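Local coordinates for YokD protein (Bacillus subtilis, PDB 2NYG) that probably acts as a coenzyme A-dependent N-acetyltransferase of the antibiotic N-acetyltransferase family and may contribute to antibiotic resistance, at residues Ser37-Ile42 against Val50-Ala55; Ser169-Leu174 against Ser181-Leu186; Gly30-Val35 against Gly162-Arg167; His185-Arg190 against Asp257-Trp262. All blocks are in the same frame, centred on the assembly; numbering follows the deposited sequence.

Interaction 1: Ser37-Ile42 against Val50-Ala55. With COA (coenzyme A), chain G.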
# COMPACT_ATOMS: atom_id res chain seq x y z
N SER A 37 -4.19 -10.68 9.19
CA SER A 37 -4.26 -11.49 7.98
C SER A 37 -2.97 -11.87 7.28
O SER A 37 -1.89 -11.42 7.62
CB SER A 37 -5.17 -10.78 6.98
OG SER A 37 -4.89 -9.39 6.93
N SER A 38 -3.15 -12.71 6.27
CA SER A 38 -2.09 -13.19 5.39
C SER A 38 -2.81 -13.37 4.05
O SER A 38 -3.52 -14.36 3.84
CB SER A 38 -1.55 -14.55 5.84
OG SER A 38 -0.93 -15.24 4.76
N LEU A 39 -2.65 -12.40 3.16
CA LEU A 39 -3.31 -12.49 1.88
C LEU A 39 -2.97 -13.78 1.12
O LEU A 39 -3.86 -14.38 0.54
CB LEU A 39 -2.98 -11.27 1.01
CG LEU A 39 -3.48 -11.34 -0.44
CD1 LEU A 39 -4.95 -11.72 -0.46
CD2 LEU A 39 -3.26 -10.00 -1.14
N SER A 40 -1.71 -14.21 1.15
CA SER A 40 -1.33 -15.43 0.43
C SER A 40 -1.87 -16.75 0.98
O SER A 40 -2.15 -17.67 0.22
CB SER A 40 0.20 -15.51 0.33
OG SER A 40 0.82 -15.48 1.60
N SER A 41 -2.03 -16.84 2.29
CA SER A 41 -2.53 -18.04 2.91
C SER A 41 -3.93 -18.41 2.47
O SER A 41 -4.45 -19.48 2.80
CB SER A 41 -2.54 -17.86 4.42
OG SER A 41 -3.36 -16.77 4.74
N ILE A 42 -4.55 -17.51 1.73
CA ILE A 42 -5.92 -17.74 1.29
C ILE A 42 -6.02 -18.49 -0.03
O ILE A 42 -7.01 -19.18 -0.29
CB ILE A 42 -6.68 -16.41 1.15
CG1 ILE A 42 -6.72 -15.69 2.49
CG2 ILE A 42 -8.10 -16.68 0.66
CD1 ILE A 42 -7.31 -14.30 2.40
N VAL A 50 -8.34 -6.07 -2.18
CA VAL A 50 -9.59 -5.31 -2.17
C VAL A 50 -10.78 -6.26 -2.04
O VAL A 50 -11.77 -5.94 -1.40
CB VAL A 50 -9.79 -4.40 -3.43
CG1 VAL A 50 -8.46 -3.90 -3.95
CG2 VAL A 50 -10.57 -5.11 -4.50
N ALA A 51 -10.68 -7.44 -2.65
CA ALA A 51 -11.76 -8.40 -2.57
C ALA A 51 -11.90 -8.94 -1.15
O ALA A 51 -13.00 -9.29 -0.71
CB ALA A 51 -11.50 -9.54 -3.54
N VAL A 52 -10.80 -9.02 -0.42
CA VAL A 52 -10.86 -9.53 0.94
C VAL A 52 -11.42 -8.46 1.83
O VAL A 52 -12.20 -8.74 2.73
CB VAL A 52 -9.45 -10.00 1.45
CG1 VAL A 52 -9.55 -10.57 2.88
CG2 VAL A 52 -8.90 -11.06 0.52
N ILE A 53 -11.04 -7.21 1.58
CA ILE A 53 -11.52 -6.10 2.38
C ILE A 53 -13.03 -5.92 2.24
O ILE A 53 -13.73 -5.64 3.21
CB ILE A 53 -10.86 -4.79 1.96
CG1 ILE A 53 -9.35 -4.87 2.21
CG2 ILE A 53 -11.49 -3.62 2.72
CD1 ILE A 53 -8.60 -3.70 1.65
N GLN A 54 -13.54 -6.07 1.03
CA GLN A 54 -14.95 -5.90 0.78
C GLN A 54 -15.76 -7.04 1.35
O GLN A 54 -16.90 -6.87 1.77
CB GLN A 54 -15.17 -5.76 -0.72
CG GLN A 54 -14.28 -4.69 -1.29
CD GLN A 54 -14.47 -4.49 -2.76
OE1 GLN A 54 -14.54 -5.44 -3.53
NE2 GLN A 54 -14.53 -3.23 -3.17
N ALA A 55 -15.15 -8.22 1.38
CA ALA A 55 -15.81 -9.39 1.93
C ALA A 55 -15.95 -9.17 3.43
O ALA A 55 -16.93 -9.57 4.05
CB ALA A 55 -14.99 -10.64 1.64
N1A COA G . -4.33 -14.17 -3.67
C2A COA G . -3.45 -14.75 -2.75
N3A COA G . -2.20 -14.21 -2.58
C4A COA G . -1.81 -13.11 -3.32
C5A COA G . -2.66 -12.49 -4.25
C6A COA G . -3.94 -13.04 -4.43
N6A COA G . -4.79 -12.51 -5.30
N7A COA G . -2.00 -11.43 -4.81
C8A COA G . -0.76 -11.38 -4.25
N9A COA G . -0.65 -12.43 -3.31
C1B COA G . 0.49 -12.82 -2.45
C2B COA G . 1.90 -12.28 -2.82
O2B COA G . 2.48 -12.88 -4.00
C3B COA G . 2.70 -12.56 -1.56
O3B COA G . 3.16 -13.93 -1.74
P3B COA G . 4.70 -14.44 -1.55
O7A COA G . 5.60 -13.27 -1.10
O8A COA G . 5.25 -14.91 -2.88
O9A COA G . 4.70 -15.58 -0.56
C4B COA G . 1.66 -12.41 -0.41
O4B COA G . 0.37 -12.56 -1.04
C5B COA G . 1.71 -11.02 0.32
O5B COA G . 0.68 -11.08 1.35
P1A COA G . 1.01 -10.61 2.83
O1A COA G . -0.18 -10.78 3.73
O2A COA G . 1.49 -9.15 2.83
O3A COA G . 2.20 -11.52 3.20
P2A COA G . 2.13 -13.07 3.62
O4A COA G . 2.93 -13.85 2.64
O5A COA G . 0.71 -13.62 3.67
O6A COA G . 2.78 -12.93 5.11
CBP COA G . 2.19 -11.94 7.36
CCP COA G . 1.98 -13.04 6.29
CDP COA G . 3.60 -11.31 7.23
CEP COA G . 1.07 -10.89 7.15
CAP COA G . 2.21 -12.62 8.77
OAP COA G . 2.08 -14.04 8.56
C9P COA G . 1.09 -12.17 9.74
O9P COA G . 0.25 -13.15 10.16
N8P COA G . 0.87 -10.90 10.18
C7P COA G . -0.33 -10.54 10.96
C6P COA G . -1.06 -9.24 10.58

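Interaction 2: Ser169-Leu174 against Ser181-Leu186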
# COMPACT_ATOMS: atom_id res chain seq x y z
N SER A 169 -15.72 -7.41 21.48
CA SER A 169 -14.88 -7.41 20.28
C SER A 169 -14.35 -8.80 20.01
O SER A 169 -14.20 -9.60 20.93
CB SER A 169 -13.67 -6.50 20.46
OG SER A 169 -14.05 -5.15 20.45
N TYR A 170 -14.04 -9.10 18.76
CA TYR A 170 -13.48 -10.40 18.46
C TYR A 170 -12.18 -10.23 17.72
O TYR A 170 -11.94 -9.19 17.11
CB TYR A 170 -14.44 -11.24 17.62
CG TYR A 170 -15.72 -11.61 18.33
CD1 TYR A 170 -16.73 -10.67 18.52
CD2 TYR A 170 -15.90 -12.89 18.87
CE1 TYR A 170 -17.89 -10.99 19.22
CE2 TYR A 170 -17.06 -13.22 19.57
CZ TYR A 170 -18.06 -12.27 19.74
OH TYR A 170 -19.24 -12.60 20.37
N VAL A 171 -11.34 -11.24 17.79
CA VAL A 171 -10.08 -11.23 17.07
C VAL A 171 -10.27 -12.22 15.93
O VAL A 171 -10.93 -13.24 16.09
CB VAL A 171 -8.90 -11.70 17.96
CG1 VAL A 171 -7.61 -11.71 17.15
CG2 VAL A 171 -8.74 -10.78 19.14
N LEU A 172 -9.75 -11.91 14.76
CA LEU A 172 -9.87 -12.81 13.63
C LEU A 172 -8.48 -13.06 13.07
O LEU A 172 -7.84 -12.14 12.57
CB LEU A 172 -10.75 -12.22 12.53
CG LEU A 172 -10.69 -12.97 11.19
CD1 LEU A 172 -11.13 -14.40 11.40
CD2 LEU A 172 -11.55 -12.30 10.15
N LEU A 173 -8.01 -14.28 13.19
CA LEU A 173 -6.71 -14.62 12.66
C LEU A 173 -7.05 -15.27 11.33
O LEU A 173 -7.54 -16.40 11.28
CB LEU A 173 -5.97 -15.58 13.58
CG LEU A 173 -5.69 -15.05 14.99
CD1 LEU A 173 -4.99 -16.11 15.81
CD2 LEU A 173 -4.84 -13.82 14.92
N LEU A 174 -6.83 -14.52 10.26
CA LEU A 174 -7.11 -14.98 8.91
C LEU A 174 -5.80 -15.41 8.28
O LEU A 174 -5.07 -14.63 7.68
CB LEU A 174 -7.77 -13.84 8.13
CG LEU A 174 -8.13 -13.89 6.65
CD1 LEU A 174 -8.64 -15.23 6.23
CD2 LEU A 174 -9.17 -12.81 6.42
N SER A 181 -1.34 -11.96 17.54
CA SER A 181 -2.47 -11.39 18.28
C SER A 181 -2.14 -10.17 19.10
O SER A 181 -2.02 -10.26 20.32
CB SER A 181 -3.11 -12.41 19.21
OG SER A 181 -4.12 -13.13 18.54
N THR A 182 -2.04 -9.03 18.45
CA THR A 182 -1.72 -7.79 19.13
C THR A 182 -2.48 -7.56 20.44
O THR A 182 -1.95 -6.92 21.34
CB THR A 182 -1.96 -6.60 18.19
OG1 THR A 182 -1.11 -6.73 17.05
CG2 THR A 182 -1.63 -5.30 18.88
N CYS A 183 -3.70 -8.07 20.56
CA CYS A 183 -4.47 -7.83 21.78
C CYS A 183 -3.75 -8.26 23.06
O CYS A 183 -3.91 -7.62 24.10
CB CYS A 183 -5.83 -8.52 21.70
SG CYS A 183 -5.75 -10.31 21.64
N PHE A 184 -2.95 -9.32 22.99
CA PHE A 184 -2.22 -9.79 24.16
C PHE A 184 -1.33 -8.73 24.80
O PHE A 184 -1.19 -8.69 26.03
CB PHE A 184 -1.40 -11.02 23.80
CG PHE A 184 -2.22 -12.25 23.59
CD1 PHE A 184 -1.78 -13.27 22.77
CD2 PHE A 184 -3.46 -12.38 24.21
CE1 PHE A 184 -2.56 -14.41 22.57
CE2 PHE A 184 -4.25 -13.50 24.02
CZ PHE A 184 -3.80 -14.52 23.20
N HIS A 185 -0.71 -7.88 23.98
CA HIS A 185 0.14 -6.83 24.50
C HIS A 185 -0.58 -6.10 25.63
O HIS A 185 0.05 -5.72 26.61
CB HIS A 185 0.51 -5.81 23.42
CG HIS A 185 1.57 -6.26 22.46
ND1 HIS A 185 2.85 -6.59 22.85
CD2 HIS A 185 1.54 -6.38 21.11
CE1 HIS A 185 3.56 -6.89 21.78
NE2 HIS A 185 2.80 -6.77 20.71
N LEU A 186 -1.88 -5.89 25.48
CA LEU A 186 -2.64 -5.18 26.51
C LEU A 186 -2.48 -5.82 27.90
O LEU A 186 -2.34 -5.10 28.90
CB LEU A 186 -4.12 -5.11 26.13
CG LEU A 186 -5.09 -4.47 27.14
CD1 LEU A 186 -4.75 -3.00 27.40
CD2 LEU A 186 -6.49 -4.61 26.58

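Interaction 3: Gly30-Val35 against Gly162-Arg167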
# COMPACT_ATOMS: atom_id res chain seq x y z
N GLY A 30 -22.58 -6.47 12.40
CA GLY A 30 -22.49 -5.63 13.58
C GLY A 30 -21.39 -5.99 14.56
O GLY A 30 -21.22 -5.35 15.58
N MET A 31 -20.65 -7.04 14.24
CA MET A 31 -19.56 -7.51 15.07
C MET A 31 -18.35 -6.57 14.92
O MET A 31 -18.07 -6.08 13.84
CB MET A 31 -19.18 -8.91 14.59
CG MET A 31 -18.59 -9.81 15.62
SD MET A 31 -18.43 -11.46 14.92
CE MET A 31 -19.48 -12.44 16.03
N THR A 32 -17.66 -6.28 16.01
CA THR A 32 -16.47 -5.44 15.92
C THR A 32 -15.34 -6.44 15.97
O THR A 32 -15.27 -7.23 16.91
CB THR A 32 -16.33 -4.48 17.09
OG1 THR A 32 -17.41 -3.55 17.05
CG2 THR A 32 -15.02 -3.72 16.98
N VAL A 33 -14.46 -6.42 14.98
CA VAL A 33 -13.39 -7.41 14.96
C VAL A 33 -12.00 -6.90 14.58
O VAL A 33 -11.82 -6.17 13.60
CB VAL A 33 -13.79 -8.59 14.02
CG1 VAL A 33 -14.04 -8.08 12.62
CG2 VAL A 33 -12.73 -9.66 14.03
N LEU A 34 -11.02 -7.30 15.37
CA LEU A 34 -9.63 -6.97 15.11
C LEU A 34 -9.09 -8.10 14.22
O LEU A 34 -9.16 -9.28 14.59
CB LEU A 34 -8.84 -6.91 16.42
CG LEU A 34 -7.38 -6.44 16.35
CD1 LEU A 34 -7.32 -5.01 15.83
CD2 LEU A 34 -6.76 -6.55 17.73
N VAL A 35 -8.56 -7.73 13.06
CA VAL A 35 -8.05 -8.69 12.08
C VAL A 35 -6.53 -8.72 11.87
O VAL A 35 -5.87 -7.68 11.78
CB VAL A 35 -8.69 -8.45 10.68
CG1 VAL A 35 -8.38 -9.60 9.75
CG2 VAL A 35 -10.18 -8.28 10.81
N GLY A 162 -7.66 -0.56 24.52
CA GLY A 162 -8.45 -0.22 25.69
C GLY A 162 -9.92 -0.10 25.33
O GLY A 162 -10.79 -0.27 26.18
N LYS A 163 -10.20 0.19 24.07
CA LYS A 163 -11.56 0.34 23.61
C LYS A 163 -12.09 -0.97 23.06
O LYS A 163 -13.30 -1.20 23.02
CB LYS A 163 -11.62 1.40 22.51
CG LYS A 163 -10.66 2.55 22.68
CD LYS A 163 -11.17 3.61 23.63
CE LYS A 163 -10.21 4.79 23.61
NZ LYS A 163 -10.66 5.92 24.43
N LEU A 164 -11.20 -1.85 22.62
CA LEU A 164 -11.66 -3.13 22.11
C LEU A 164 -11.91 -4.08 23.27
O LEU A 164 -12.62 -5.08 23.13
CB LEU A 164 -10.63 -3.73 21.15
CG LEU A 164 -10.20 -2.96 19.89
CD1 LEU A 164 -9.42 -3.89 18.96
CD2 LEU A 164 -11.42 -2.46 19.16
N TYR A 165 -11.34 -3.77 24.43
CA TYR A 165 -11.52 -4.63 25.58
C TYR A 165 -12.85 -4.39 26.29
O TYR A 165 -13.51 -5.36 26.69
CB TYR A 165 -10.37 -4.44 26.58
CG TYR A 165 -10.55 -5.24 27.85
CD1 TYR A 165 -10.28 -6.62 27.88
CD2 TYR A 165 -11.04 -4.64 29.01
CE1 TYR A 165 -10.50 -7.37 29.04
CE2 TYR A 165 -11.25 -5.38 30.16
CZ TYR A 165 -10.98 -6.73 30.17
OH TYR A 165 -11.23 -7.45 31.31
N ILE A 166 -13.25 -3.13 26.42
CA ILE A 166 -14.50 -2.79 27.10
C ILE A 166 -15.75 -3.27 26.36
O ILE A 166 -16.63 -3.90 26.96
CB ILE A 166 -14.61 -1.27 27.34
CG1 ILE A 166 -14.33 -0.53 26.04
CG2 ILE A 166 -13.65 -0.84 28.43
CD1 ILE A 166 -14.21 0.99 26.21
N ARG A 167 -15.85 -2.97 25.07
CA ARG A 167 -17.02 -3.39 24.31
C ARG A 167 -16.76 -4.67 23.51
O ARG A 167 -15.72 -4.82 22.86
CB ARG A 167 -17.47 -2.27 23.39

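Interaction 4: His185-Arg190 against Asp257-Trp262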
# COMPACT_ATOMS: atom_id res chain seq x y z
N HIS A 185 -0.71 -7.88 23.98
CA HIS A 185 0.14 -6.83 24.50
C HIS A 185 -0.58 -6.10 25.63
O HIS A 185 0.05 -5.72 26.61
CB HIS A 185 0.51 -5.81 23.42
CG HIS A 185 1.57 -6.26 22.46
ND1 HIS A 185 2.85 -6.59 22.85
CD2 HIS A 185 1.54 -6.38 21.11
CE1 HIS A 185 3.56 -6.89 21.78
NE2 HIS A 185 2.80 -6.77 20.71
N LEU A 186 -1.88 -5.89 25.48
CA LEU A 186 -2.64 -5.18 26.51
C LEU A 186 -2.48 -5.82 27.90
O LEU A 186 -2.34 -5.10 28.90
CB LEU A 186 -4.12 -5.11 26.13
CG LEU A 186 -5.09 -4.47 27.14
CD1 LEU A 186 -4.75 -3.00 27.40
CD2 LEU A 186 -6.49 -4.61 26.58
N ALA A 187 -2.51 -7.15 27.97
CA ALA A 187 -2.35 -7.84 29.24
C ALA A 187 -1.00 -7.47 29.90
O ALA A 187 -0.91 -7.36 31.12
CB ALA A 187 -2.44 -9.33 29.03
N GLU A 188 0.03 -7.25 29.08
CA GLU A 188 1.34 -6.88 29.61
C GLU A 188 1.33 -5.58 30.41
O GLU A 188 2.32 -5.26 31.06
CB GLU A 188 2.38 -6.80 28.47
CG GLU A 188 2.77 -8.18 27.93
CD GLU A 188 3.70 -8.13 26.74
OE1 GLU A 188 3.31 -7.55 25.69
OE2 GLU A 188 4.81 -8.68 26.83
N TYR A 189 0.23 -4.84 30.37
CA TYR A 189 0.13 -3.60 31.15
C TYR A 189 -0.74 -3.82 32.40
O TYR A 189 -1.05 -2.88 33.15
CB TYR A 189 -0.47 -2.47 30.32
CG TYR A 189 0.31 -2.05 29.09
CD1 TYR A 189 0.24 -2.79 27.91
CD2 TYR A 189 1.06 -0.87 29.09
CE1 TYR A 189 0.90 -2.37 26.76
CE2 TYR A 189 1.72 -0.44 27.93
CZ TYR A 189 1.63 -1.20 26.77
OH TYR A 189 2.24 -0.79 25.61
N ARG A 190 -1.14 -5.07 32.63
CA ARG A 190 -1.97 -5.43 33.77
C ARG A 190 -1.31 -6.48 34.67
O ARG A 190 -1.99 -7.13 35.47
CB ARG A 190 -3.32 -5.94 33.25
CG ARG A 190 -4.00 -4.93 32.33
CD ARG A 190 -5.29 -5.42 31.68
NE ARG A 190 -6.04 -4.28 31.13
CZ ARG A 190 -7.18 -4.37 30.45
NH1 ARG A 190 -7.74 -5.54 30.21
NH2 ARG A 190 -7.77 -3.26 30.02
N ASP A 257 -7.89 -11.28 29.14
CA ASP A 257 -7.98 -11.74 30.51
C ASP A 257 -7.15 -12.97 30.77
O ASP A 257 -6.44 -13.03 31.76
CB ASP A 257 -9.44 -11.99 30.91
CG ASP A 257 -10.23 -10.70 31.03
OD1 ASP A 257 -9.59 -9.63 31.19
OD2 ASP A 257 -11.48 -10.75 30.98
N PHE A 258 -7.23 -13.95 29.87
CA PHE A 258 -6.46 -15.19 30.02
C PHE A 258 -4.97 -14.91 29.93
O PHE A 258 -4.19 -15.51 30.66
CB PHE A 258 -6.84 -16.19 28.93
CG PHE A 258 -6.18 -17.52 29.09
CD1 PHE A 258 -6.74 -18.51 29.89
CD2 PHE A 258 -4.97 -17.78 28.44
CE1 PHE A 258 -6.11 -19.74 30.05
CE2 PHE A 258 -4.33 -19.01 28.58
CZ PHE A 258 -4.90 -20.00 29.39
N ALA A 259 -4.59 -14.01 29.03
CA ALA A 259 -3.19 -13.64 28.85
C ALA A 259 -2.63 -13.08 30.15
O ALA A 259 -1.50 -13.39 30.55
CB ALA A 259 -3.09 -12.61 27.75
N GLU A 260 -3.42 -12.25 30.81
CA GLU A 260 -3.01 -11.66 32.06
C GLU A 260 -2.68 -12.77 33.06
O GLU A 260 -1.58 -12.83 33.59
CB GLU A 260 -4.12 -10.75 32.60
CG GLU A 260 -3.97 -10.31 34.04
CD GLU A 260 -4.93 -9.21 34.41
OE1 GLU A 260 -6.08 -9.25 33.92
OE2 GLU A 260 -4.56 -8.31 35.19
N LYS A 261 -3.64 -13.66 33.28
CA LYS A 261 -3.45 -14.75 34.22
C LYS A 261 -2.27 -15.66 33.90
O LYS A 261 -1.46 -15.96 34.78
CB LYS A 261 -4.75 -15.55 34.35
CG LYS A 261 -5.83 -14.71 34.98
CD LYS A 261 -7.14 -15.43 35.13
CE LYS A 261 -8.10 -14.57 35.92
NZ LYS A 261 -9.35 -15.28 36.26
N TRP A 262 -2.17 -16.10 32.65
CA TRP A 262 -1.05 -16.94 32.24
C TRP A 262 0.24 -16.21 32.63
O TRP A 262 1.14 -16.80 33.20
CB TRP A 262 -1.10 -17.17 30.73
CG TRP A 262 -0.10 -18.17 30.24
CD1 TRP A 262 -0.33 -19.48 29.96
CD2 TRP A 262 1.28 -17.93 29.95
NE1 TRP A 262 0.82 -20.08 29.49
CE2 TRP A 262 1.83 -19.15 29.48
CE3 TRP A 262 2.11 -16.80 30.03
CZ2 TRP A 262 3.17 -19.27 29.09
CZ3 TRP A 262 3.44 -16.92 29.65
CH2 TRP A 262 3.95 -18.15 29.19

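Interaction 1: Ser37-Ile42 against Val50-Ala55
The coenzyme A pocket is bordered here by the loop that follows strand 32-37, and L39 and I42 of that loop settle on V52 of helix 48-60. One methyl of the helix serves both: V52 CG2 lies 4.1 Å from L39 CD1, and I42 CD1 approaches it to 4.1 Å as well. I42 and V52 reach toward each other tip to tip, while L39 comes in only with the end of its side chain. CG of L39 is anti to the backbone N (chi1 173°), which spreads the isobutyl group over one face of the adenine; L39 CG is 3.8 Å from C4A, with CD1 nearer the C2A side and CD2 nearer C5A. The leucine thus touches both the nucleotide base and the helix.

The polar side of the same loop grips the pyrophosphate. L39 N donates to O1A at 3.0 Å (N-H...O angle 150°), and the hydroxyl of S38 donates to O5A of the other phosphate. S40 OG lies near both O5A and O4A, and which of them takes its proton is not settled. S38 OG also accepts from S41 N at 3.1 Å, an ST motif that probably helps to hold the hydroxyl toward the cofactor, and S41 gives a second bond, from its OG to S38 O. Q114 N, V45 O and G111 O hold coenzyme A at other points, and the helix also packs on I18. A serine-rich turn between strand and helix, polar toward phosphate and apolar toward the helix, forms part of the coenzyme A site of this member of the antibiotic N-acetyltransferase family.

Interaction 2: Ser169-Leu174 against Ser181-Leu186
V171 and L173, two residues apart on strand 170-174, present their side chains on the same side of the strand, where S181 and C183 come down to meet them. The two branches of V171 divide the work. CG1 turns to the serine and lies 4.0 Å from S181 OG; CG2 turns to the following helix and packs against C183 SG at 3.9 Å. The sulfur is placed for this by its own first torsion of 65°, which sets it between the backbone N and the carbonyl carbon. The CB of L173 does not point at the other segment, yet the forked end of the side chain reaches the serine, with CD2 3.8 Å and CD1 4.1 Å from S181 OG. The hydroxyl oxygen of S181 consequently faces methyl groups of both strand residues on one side.

Strand 170-174 runs parallel to strand 32-37 and antiparallel to strand 245-251 in the mixed central sheet, and helix 183-187 begins over the face that carries V171 and L173. H36 touches both of these side chains, whereas F250 packs on V171 and S181. C183 reaches on to L252, so the start of this helix also meets helix 252-268.

No hydrogen bond joins the two segments. The contact rests on dispersion between methyl groups, a thiol and a hydroxyl oxygen, together with burial from water; it is non-directional and so sets no strict orientation between helix and strand by itself.

Interaction 3: Gly30-Val35 against Gly162-Arg167
T32 is the first residue of strand 32-37 to meet L164, and it does so with its methyl: CG2 is 4.4 Å from L164 CD2, a loose touch at the margin of the contact. V33 next points its side chain away, to the other side of the sheet, where it packs on L172. The alternation returns L34 to the helix, and this residue carries the contact. Its branched end is crossed at about a right angle by the side chain of L164. A single methyl of L164 meets L34: L164 CD1 lies 3.9 Å from L34 CD1, 4.0 Å from L34 CD2 and 4.0 Å from L34 CB, seated across the leucine as a whole and not against one tip. The first torsion of L164, -60°, directs its isobutyl group off helix 160-166 and into this position.

L252 of helix 252-268 touches both leucines, and I145 of helix 142-146 adds to the covering of L164. On the strand, T32 and L34 also touch T65 and V67 of the neighbouring strand 65-69. The main chain of the helix has a polar tie of its own, L164 O accepting from S169 OG.

All the groups that meet between the two segments are aliphatic carbons, and no hydrogen bond crosses. Between these two segments the attachment is therefore apolar, with L164 as the side chain that bridges T32 and L34.

Interaction 4: His185-Arg190 against Asp257-Trp262
This is a partly buried packing of a short helix and the turn after it, carrying A187 and R190, on A259 and E260 of the long C-terminal helix 252-268, well away from the coenzyme A site. Small side chains bring the backbones together: A187 and E260 have their CA atoms 4.8 Å apart. A187 CB rests over A259 CB, at 3.6 Å, and the backbone nitrogen E260 N, also at 3.6 Å, so that a methyl sits directly on the surface of the helix.

The type I turn from A187 to R190, closed by R190 N bonding to A187 O, brings the main chain round to the side chain of E260. That glutamate is extended, a first torsion of 167° carrying CG to the far side of CB from the backbone N, and its carboxylate passes alongside the start of R190, with OE2 3.3 Å from R190 CB.

The guanidinium of R190 looks elsewhere. L186 CG lies 3.9 Å from the guanidinium plane, over its centre; NE forms a salt bridge with E157, and the group makes a cation-pi contact with Y165. D257 OD1, bonded to Y165 OH, stays 4.6 Å from R190 NH1, beyond a salt bridge.

Within the first segment H185 ND1 donates to E188 OE1 at 3.0 Å. Between the segments, the alanine packing and the contact of R190 CB with the E260 carboxylate make up the contact, while the nearby acidic groups probably add a diffuse electrostatic attraction for the arginine instead of a direct ionic bond.

In the fold
Interactions 2 and 3, with centres about 9 Å apart, are joined through the central sheet: L172 N lies 2.7 Å from L34 O and Y170 O 2.7 Å from L34 N, probable hydrogen bonds between neighbouring strands. Interaction 1 continues from strand 32-37 into the cofactor loop and touches interaction 2 where I42 CD1 meets L174 CD1 at 4.2 Å. Interaction 4 shares H185 and L186 with interaction 2, and F184 packs on A259; it also reaches interaction 3 through Y165. Coenzyme A is bound at interaction 1, about 7 Å from the side chain of L173. Interaction 4 lies away from the cofactor, across the chain's centre from interaction 1, their centres about 29 Å apart.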